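Local coordinates for protein 6-phosphogluconate dehydrogenase (Decarboxylating) (PDB 4E21) that probably catalyses the oxidative decarboxylation of 6-phosphogluconate in the pentose phosphate pathway, with a nicotinamide dinucleotide, probably NADP, as cofactor, at residues B[222-227]-B[273-278]; B[264-269]-B[278-283]; B[140-145]-B[211-216]. One frame throughout, in Å; residues are numbered along the deposited sequence.

How the interactions relate
Interaction 3 comes first along the chain: Ser142, ending strand 135-142 of the nucleotide-binding domain, meets His213 near the start of the long helix 205-232, joining the two domains with 65 residues between segments 140-145 and 211-216. The chain then runs up this helix to 222-227, where interaction 1 opens; it closes 45 residues later on the loop 273-278. Interaction 2 opens within that span, at 264-269, and closes beyond it, at 278-283, over a short turn, so interactions 1 and 2 cross. They touch through Ile275, Trp269 and Leu280, and bind helices 205-232, 262-269 and 278-289 into one bundle. All three reach the second subunit.

Interaction 1: B[222-227]-B[273-278]; sequences AAYAEG and SVISSW
Tyr224 and the loop 273-278 meet through a relay of hydroxyls, in the all-helical C-terminal part of the 6-phosphogluconate dehydrogenase fold, where the long helix 205-232 faces the turn between helices 262-269 and 278-289. The tyrosine CG lies anti to its carbonyl carbon (chi1 -74°), which carries the ring across from the helix and leaves the phenol oxygen as the part that touches. Tyr224 OH donates to Ile275 O at 2.6 Å, with the acceptor in the ring plane at its edge; the donor is tilted 32° from the carbonyl plane of Ile275. Ser277 OG in turn donates to Tyr224 OH at 2.7 Å, coming obliquely to the ring. One phenol oxygen thus gives one bond and takes another. Ser277 is the N-cap of helix 278-289, and its OG also pairs with Leu280 N, so the residue that caps the next helix is also bonded to the tyrosine. Replacing Tyr224 by a phenylalanine would probably leave Ile275 O and Ser277 OG without their shared partner and free the turn to shift. Leu279 and Leu280 pack on the ring. The Ile275 side chain adds a looser apolar contact, its CB 4.4 Å from Tyr224 CE1.

Interaction 2: B[264-269]-B[278-283]; sequences DITEVW and WLLDLS
Leu280 reaches from helix 278-289 into the angle between Thr266 and Trp269, one turn apart on helix 262-269. The two short helical segments run nearly antiparallel, at 148° with axes 9.0 Å apart, as the arms of a helical hairpin. With its CG anti to the backbone N (chi1 178°), the leucine divides its methyls between the two partners. CD1 comes up to Thr266 CB at 3.8 Å, the two side chains meeting at a slant, and the same methyl lies at the edge of the Trp269 ring, near its plane, 4.1 Å from CE3. CD2 presses on the base of the tryptophan, 3.7 Å from Trp269 CB, where the side chains stand roughly at right angles. The indole itself leans back on its own helix: Ile265 CG2 sits over one face near its rim, 3.5 Å above the plane. Ser283 flanks Thr266, its OG bonded back to Leu279 O at 3.2 Å, on the face opposite the one used by Ser283 N. Thr266 OG1 likewise turns to its own helix, to Leu262 O. With both hydroxyls satisfied locally and no hydrogen bond crossing between the segments, the hairpin is held here by apolar contact, with the two methyls of Leu280 making the side-chain contacts to Thr266 and Trp269.

Interaction 3: B[140-145]-B[211-216]; sequences GTSGGI and MVHNGI
Ser142 and His213 form a small, buried polar contact between the two domains, where the end of strand 135-142 in the nucleotide-binding sheet faces the early turns of the long helix 205-232. The centre of the contact lies about 3 Å from the centre of the chain. The CB of each residue points toward the other segment, and each side chain extends away from its own backbone N, the histidine CG at chi1 163°. The serine oxygen comes to the far end of the imidazole, 3.2 Å from His213 NE2 and 3.3 Å from His213 CE1, approaching the ring obliquely. Ser142 CB follows behind, 3.7 Å from both ring atoms.

The other ring nitrogen, ND1, is held on its own helix. His213 ND1 donates to Asn214 OD1 at 2.9 Å, with an N-H...O angle of 154°; the oxygen lies almost in the imidazole plane and the donor in the carbonyl plane of the amide. This coplanar bond helps fix the turn of the ring. Val274 N of the second subunit makes weak hydrogen bonds to both His213 NE2 and Ser142 OG, while Trp269 of that subunit meets the imidazole edge-to-face. The strand end, the helix and the second subunit thus meet here. The Ser-Gly-Gly closing the strand and Lys210, His213 and Asn214 on the helix probably line the 6-phosphogluconate pocket between the domains, as in relatives.

Beyond Ser142 the chain turns at Gly143, whose backbone angles would push a side chain against the preceding carbonyl. Strand 135-142 is paired with strand 153-157, through Gly140 with Met155 and Ser142 with Cys153, and helix 32-43 touches Thr141; helix 305-316 packs against Met211, a selenomethionine, and Asn214.

Interaction 1: B[222-227]-B[273-278]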
loop_
_atom_site.group_PDB
_atom_site.type_symbol
_atom_site.label_atom_id
_atom_site.label_comp_id
_atom_site.label_asym_id
_atom_site.label_seq_id
_atom_site.Cartn_x
_atom_site.Cartn_y
_atom_site.Cartn_z
ATOM N N ALA B 222 4.601 8.441 8.933
ATOM C CA ALA B 222 5.009 7.734 7.726
ATOM C C ALA B 222 5.055 8.628 6.468
ATOM O O ALA B 222 5.943 8.473 5.636
ATOM C CB ALA B 222 4.116 6.515 7.486
ATOM N N ALA B 223 4.112 9.551 6.318
ATOM C CA ALA B 223 4.142 10.457 5.165
ATOM C C ALA B 223 5.386 11.358 5.193
ATOM O O ALA B 223 6.082 11.522 4.182
ATOM C CB ALA B 223 2.869 11.302 5.096
ATOM N N TYR B 224 5.657 11.955 6.350
ATOM C CA TYR B 224 6.831 12.805 6.478
ATOM C C TYR B 224 8.112 12.009 6.262
ATOM O O TYR B 224 9.022 12.429 5.532
ATOM C CB TYR B 224 6.870 13.477 7.858
ATOM C CG TYR B 224 5.879 14.611 8.048
ATOM C CD1 TYR B 224 5.969 15.764 7.291
ATOM C CD2 TYR B 224 4.878 14.532 9.001
ATOM C CE1 TYR B 224 5.078 16.808 7.461
ATOM C CE2 TYR B 224 3.985 15.570 9.191
ATOM C CZ TYR B 224 4.084 16.711 8.415
ATOM O OH TYR B 224 3.204 17.766 8.595
ATOM N N ALA B 225 8.177 10.855 6.913
ATOM C CA ALA B 225 9.365 10.024 6.904
ATOM C C ALA B 225 9.693 9.571 5.481
ATOM O O ALA B 225 10.840 9.667 5.057
ATOM C CB ALA B 225 9.182 8.810 7.860
ATOM N N GLU B 226 8.692 9.083 4.751
ATOM C CA GLU B 226 8.882 8.594 3.384
ATOM C C GLU B 226 9.341 9.736 2.474
ATOM O O GLU B 226 10.240 9.554 1.647
ATOM C CB GLU B 226 7.596 7.979 2.810
ATOM C CG GLU B 226 7.342 6.511 3.193
ATOM C CD GLU B 226 6.041 5.939 2.568
ATOM O OE1 GLU B 226 5.441 6.601 1.670
ATOM O OE2 GLU B 226 5.626 4.832 2.979
ATOM N N GLY B 227 8.731 10.907 2.641
ATOM C CA GLY B 227 9.058 12.052 1.813
ATOM C C GLY B 227 10.461 12.554 2.096
ATOM O O GLY B 227 11.231 12.822 1.169
ATOM N N SER B 273 3.690 26.750 4.401
ATOM C CA SER B 273 3.413 25.573 3.567
ATOM C C SER B 273 2.128 24.883 3.999
ATOM O O SER B 273 1.563 25.198 5.041
ATOM C CB SER B 273 4.576 24.575 3.565
ATOM O OG SER B 273 4.614 23.806 4.751
ATOM N N VAL B 274 1.669 23.938 3.192
ATOM C CA VAL B 274 0.409 23.270 3.469
ATOM C C VAL B 274 0.611 22.229 4.579
ATOM O O VAL B 274 -0.345 21.794 5.242
ATOM C CB VAL B 274 -0.146 22.591 2.198
ATOM C CG1 VAL B 274 -1.429 21.879 2.493
ATOM C CG2 VAL B 274 -0.370 23.612 1.106
ATOM N N ILE B 275 1.860 21.865 4.825
ATOM C CA ILE B 275 2.116 20.710 5.672
ATOM C C ILE B 275 2.733 21.043 7.034
ATOM O O ILE B 275 3.402 20.207 7.636
ATOM C CB ILE B 275 2.993 19.681 4.923
ATOM C CG1 ILE B 275 4.396 20.245 4.667
ATOM C CG2 ILE B 275 2.348 19.327 3.571
ATOM C CD1 ILE B 275 5.273 19.322 3.857
ATOM N N SER B 276 2.529 22.258 7.527
ATOM C CA SER B 276 3.043 22.548 8.859
ATOM C C SER B 276 2.155 21.790 9.834
ATOM O O SER B 276 0.971 21.580 9.566
ATOM C CB SER B 276 3.039 24.036 9.168
ATOM O OG SER B 276 1.760 24.563 8.933
ATOM N N SER B 277 2.752 21.335 10.921
ATOM C CA SER B 277 2.042 20.560 11.917
ATOM C C SER B 277 2.988 20.346 13.080
ATOM O O SER B 277 4.180 20.674 13.003
ATOM C CB SER B 277 1.640 19.198 11.358
ATOM O OG SER B 277 2.792 18.375 11.227
ATOM N N TRP B 278 2.452 19.779 14.153
ATOM C CA TRP B 278 3.234 19.530 15.344
ATOM C C TRP B 278 4.301 18.504 15.025
ATOM O O TRP B 278 5.472 18.678 15.379
ATOM C CB TRP B 278 2.312 19.077 16.480
ATOM C CG TRP B 278 3.008 18.559 17.687
ATOM C CD1 TRP B 278 2.997 17.263 18.153
ATOM C CD2 TRP B 278 3.793 19.313 18.619
ATOM N NE1 TRP B 278 3.743 17.172 19.309
ATOM C CE2 TRP B 278 4.238 18.416 19.615
ATOM C CE3 TRP B 278 4.172 20.655 18.703
ATOM C CZ2 TRP B 278 5.041 18.820 20.673
ATOM C CZ3 TRP B 278 4.965 21.057 19.763
ATOM C CH2 TRP B 278 5.396 20.143 20.727
#

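Interaction 2: B[264-269]-B[278-283]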
loop_
_atom_site.group_PDB
_atom_site.type_symbol
_atom_site.label_atom_id
_atom_site.label_comp_id
_atom_site.label_asym_id
_atom_site.label_seq_id
_atom_site.Cartn_x
_atom_site.Cartn_y
_atom_site.Cartn_z
ATOM N N ASP B 264 17.169 22.210 7.192
ATOM C CA ASP B 264 16.653 23.484 6.677
ATOM C C ASP B 264 15.294 23.353 6.020
ATOM O O ASP B 264 14.427 24.216 6.200
ATOM C CB ASP B 264 17.624 24.143 5.697
ATOM C CG ASP B 264 18.768 24.853 6.394
ATOM O OD1 ASP B 264 18.823 24.828 7.633
ATOM O OD2 ASP B 264 19.618 25.439 5.688
ATOM N N ILE B 265 15.113 22.283 5.246
ATOM C CA ILE B 265 13.872 22.100 4.505
ATOM C C ILE B 265 12.661 21.919 5.426
ATOM O O ILE B 265 11.623 22.561 5.213
ATOM C CB ILE B 265 13.967 20.939 3.502
ATOM C CG1 ILE B 265 14.889 21.327 2.344
ATOM C CG2 ILE B 265 12.572 20.550 2.976
ATOM C CD1 ILE B 265 15.315 20.144 1.547
ATOM N N THR B 266 12.779 21.051 6.433
ATOM C CA THR B 266 11.711 20.936 7.415
ATOM C C THR B 266 11.484 22.265 8.129
ATOM O O THR B 266 10.329 22.648 8.368
ATOM C CB THR B 266 11.919 19.783 8.448
ATOM O OG1 THR B 266 13.201 19.911 9.074
ATOM C CG2 THR B 266 11.835 18.435 7.747
ATOM N N GLU B 267 12.561 22.980 8.470
ATOM C CA GLU B 267 12.378 24.298 9.092
ATOM C C GLU B 267 11.560 25.220 8.182
ATOM O O GLU B 267 10.579 25.804 8.628
ATOM C CB GLU B 267 13.701 24.965 9.447
ATOM C CG GLU B 267 13.494 26.327 10.109
ATOM C CD GLU B 267 12.781 26.214 11.463
ATOM O OE1 GLU B 267 13.008 25.219 12.176
ATOM O OE2 GLU B 267 12.001 27.116 11.816
ATOM N N VAL B 268 11.947 25.332 6.901
ATOM C CA VAL B 268 11.243 26.228 5.973
ATOM C C VAL B 268 9.772 25.869 5.753
ATOM O O VAL B 268 8.932 26.758 5.541
ATOM C CB VAL B 268 11.971 26.376 4.592
ATOM C CG1 VAL B 268 11.537 25.285 3.617
ATOM C CG2 VAL B 268 11.656 27.720 3.996
ATOM N N TRP B 269 9.456 24.575 5.803
ATOM C CA TRP B 269 8.058 24.143 5.713
ATOM C C TRP B 269 7.157 24.573 6.894
ATOM O O TRP B 269 5.940 24.566 6.756
ATOM C CB TRP B 269 7.942 22.634 5.522
ATOM C CG TRP B 269 8.360 22.130 4.163
ATOM C CD1 TRP B 269 8.435 22.846 2.984
ATOM C CD2 TRP B 269 8.715 20.784 3.832
ATOM N NE1 TRP B 269 8.823 22.021 1.954
ATOM C CE2 TRP B 269 9.001 20.750 2.449
ATOM C CE3 TRP B 269 8.828 19.602 4.573
ATOM C CZ2 TRP B 269 9.396 19.572 1.796
ATOM C CZ3 TRP B 269 9.218 18.440 3.920
ATOM C CH2 TRP B 269 9.494 18.434 2.544
ATOM N N TRP B 278 2.452 19.779 14.153
ATOM C CA TRP B 278 3.234 19.530 15.344
ATOM C C TRP B 278 4.301 18.504 15.025
ATOM O O TRP B 278 5.472 18.678 15.379
ATOM C CB TRP B 278 2.312 19.077 16.480
ATOM C CG TRP B 278 3.008 18.559 17.687
ATOM C CD1 TRP B 278 2.997 17.263 18.153
ATOM C CD2 TRP B 278 3.793 19.313 18.619
ATOM N NE1 TRP B 278 3.743 17.172 19.309
ATOM C CE2 TRP B 278 4.238 18.416 19.615
ATOM C CE3 TRP B 278 4.172 20.655 18.703
ATOM C CZ2 TRP B 278 5.041 18.820 20.673
ATOM C CZ3 TRP B 278 4.965 21.057 19.763
ATOM C CH2 TRP B 278 5.396 20.143 20.727
ATOM N N LEU B 279 3.912 17.451 14.315
ATOM C CA LEU B 279 4.875 16.442 13.884
ATOM C C LEU B 279 6.045 17.007 13.049
ATOM O O LEU B 279 7.186 16.546 13.190
ATOM C CB LEU B 279 4.165 15.290 13.164
ATOM C CG LEU B 279 3.381 14.406 14.156
ATOM C CD1 LEU B 279 2.349 13.532 13.442
ATOM C CD2 LEU B 279 4.337 13.571 15.009
ATOM N N LEU B 280 5.775 18.013 12.218
ATOM C CA LEU B 280 6.839 18.669 11.443
ATOM C C LEU B 280 7.770 19.409 12.383
ATOM O O LEU B 280 8.996 19.293 12.271
ATOM C CB LEU B 280 6.283 19.630 10.379
ATOM C CG LEU B 280 7.305 20.416 9.542
ATOM C CD1 LEU B 280 8.094 19.500 8.614
ATOM C CD2 LEU B 280 6.617 21.488 8.730
ATOM N N ASP B 281 7.176 20.164 13.306
ATOM C CA ASP B 281 7.936 20.900 14.328
ATOM C C ASP B 281 8.903 19.966 15.023
ATOM O O ASP B 281 10.028 20.350 15.307
ATOM C CB ASP B 281 7.002 21.538 15.370
ATOM C CG ASP B 281 6.193 22.684 14.796
ATOM O OD1 ASP B 281 6.434 23.051 13.622
ATOM O OD2 ASP B 281 5.320 23.229 15.503
ATOM N N LEU B 282 8.453 18.738 15.293
ATOM C CA LEU B 282 9.281 17.742 15.962
ATOM C C LEU B 282 10.365 17.197 15.045
ATOM O O LEU B 282 11.497 16.967 15.475
ATOM C CB LEU B 282 8.420 16.588 16.474
ATOM C CG LEU B 282 7.392 16.933 17.567
ATOM C CD1 LEU B 282 6.628 15.677 18.104
ATOM C CD2 LEU B 282 8.062 17.686 18.716
ATOM N N SER B 283 10.000 16.948 13.791
ATOM C CA SER B 283 10.964 16.479 12.799
ATOM C C SER B 283 12.073 17.502 12.633
ATOM O O SER B 283 13.240 17.137 12.553
ATOM C CB SER B 283 10.292 16.250 11.442
ATOM O OG SER B 283 9.453 15.108 11.512
#

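Interaction 3: B[140-145]-B[211-216]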
loop_
_atom_site.group_PDB
_atom_site.type_symbol
_atom_site.label_atom_id
_atom_site.label_comp_id
_atom_site.label_asym_id
_atom_site.label_seq_id
_atom_site.Cartn_x
_atom_site.Cartn_y
_atom_site.Cartn_z
ATOM N N GLY B 140 -9.068 8.605 26.757
ATOM C CA GLY B 140 -7.893 8.536 25.921
ATOM C C GLY B 140 -7.211 9.879 26.042
ATOM O O GLY B 140 -7.822 10.922 25.791
ATOM N N THR B 141 -5.952 9.873 26.456
ATOM C CA THR B 141 -5.253 11.129 26.626
ATOM C C THR B 141 -4.119 11.224 25.612
ATOM O O THR B 141 -3.423 10.246 25.321
ATOM C CB THR B 141 -4.782 11.357 28.097
ATOM O OG1 THR B 141 -3.368 11.206 28.198
ATOM C CG2 THR B 141 -5.473 10.392 29.048
ATOM N N SER B 142 -3.988 12.390 25.003
ATOM C CA SER B 142 -2.908 12.602 24.065
ATOM C C SER B 142 -2.102 13.797 24.555
ATOM O O SER B 142 -2.612 14.632 25.311
ATOM C CB SER B 142 -3.462 12.843 22.665
ATOM O OG SER B 142 -2.445 13.378 21.821
ATOM N N GLY B 143 -0.845 13.888 24.133
ATOM C CA GLY B 143 -0.042 15.055 24.456
ATOM C C GLY B 143 1.215 14.709 25.228
ATOM O O GLY B 143 2.158 15.485 25.252
ATOM N N GLY B 144 1.225 13.541 25.864
ATOM C CA GLY B 144 2.427 13.018 26.495
ATOM C C GLY B 144 3.116 13.940 27.492
ATOM O O GLY B 144 2.476 14.516 28.371
ATOM N N ILE B 145 4.430 14.091 27.333
ATOM C CA ILE B 145 5.239 14.822 28.292
ATOM C C ILE B 145 4.921 16.309 28.255
ATOM O O ILE B 145 5.180 17.031 29.215
ATOM C CB ILE B 145 6.706 14.598 28.014
ATOM C CG1 ILE B 145 6.986 14.854 26.541
ATOM C CG2 ILE B 145 7.083 13.160 28.339
ATOM C CD1 ILE B 145 8.448 14.989 26.239
HETATM N N MSE B 211 -7.620 5.700 19.947
HETATM C CA MSE B 211 -7.031 4.655 19.116
HETATM C C MSE B 211 -6.804 5.144 17.661
HETATM O O MSE B 211 -5.716 4.986 17.100
HETATM C CB MSE B 211 -7.942 3.414 19.185
HETATM C CG MSE B 211 -7.851 2.429 18.056
HETATM SE SE MSE B 211 -9.144 0.945 18.222
HETATM C CE MSE B 211 -10.747 1.773 17.482
ATOM N N VAL B 212 -7.833 5.752 17.078
ATOM C CA VAL B 212 -7.814 6.175 15.687
ATOM C C VAL B 212 -6.877 7.387 15.536
ATOM O O VAL B 212 -6.129 7.478 14.569
ATOM C CB VAL B 212 -9.243 6.494 15.202
ATOM C CG1 VAL B 212 -9.247 7.086 13.773
ATOM C CG2 VAL B 212 -10.120 5.236 15.276
ATOM N N HIS B 213 -6.911 8.286 16.517
ATOM C CA HIS B 213 -5.928 9.353 16.641
ATOM C C HIS B 213 -4.512 8.821 16.499
ATOM O O HIS B 213 -3.704 9.396 15.788
ATOM C CB HIS B 213 -6.107 10.037 17.995
ATOM C CG HIS B 213 -4.949 10.871 18.430
ATOM N ND1 HIS B 213 -3.797 10.328 18.959
ATOM C CD2 HIS B 213 -4.782 12.215 18.464
ATOM C CE1 HIS B 213 -2.964 11.301 19.287
ATOM N NE2 HIS B 213 -3.540 12.455 19.000
ATOM N N ASN B 214 -4.217 7.711 17.166
ATOM C CA ASN B 214 -2.897 7.104 17.077
ATOM C C ASN B 214 -2.637 6.488 15.701
ATOM O O ASN B 214 -1.513 6.509 15.219
ATOM C CB ASN B 214 -2.699 6.052 18.187
ATOM C CG ASN B 214 -2.231 6.681 19.498
ATOM O OD1 ASN B 214 -2.644 7.786 19.847
ATOM N ND2 ASN B 214 -1.337 6.005 20.195
ATOM N N GLY B 215 -3.679 5.922 15.094
ATOM C CA GLY B 215 -3.570 5.331 13.776
ATOM C C GLY B 215 -3.241 6.435 12.783
ATOM O O GLY B 215 -2.358 6.284 11.960
ATOM N N ILE B 216 -3.963 7.547 12.880
ATOM C CA ILE B 216 -3.712 8.710 12.051
ATOM C C ILE B 216 -2.277 9.207 12.256
ATOM O O ILE B 216 -1.552 9.490 11.297
ATOM C CB ILE B 216 -4.720 9.812 12.351
ATOM C CG1 ILE B 216 -6.109 9.382 11.887
ATOM C CG2 ILE B 216 -4.307 11.104 11.683
ATOM C CD1 ILE B 216 -7.211 10.292 12.330
#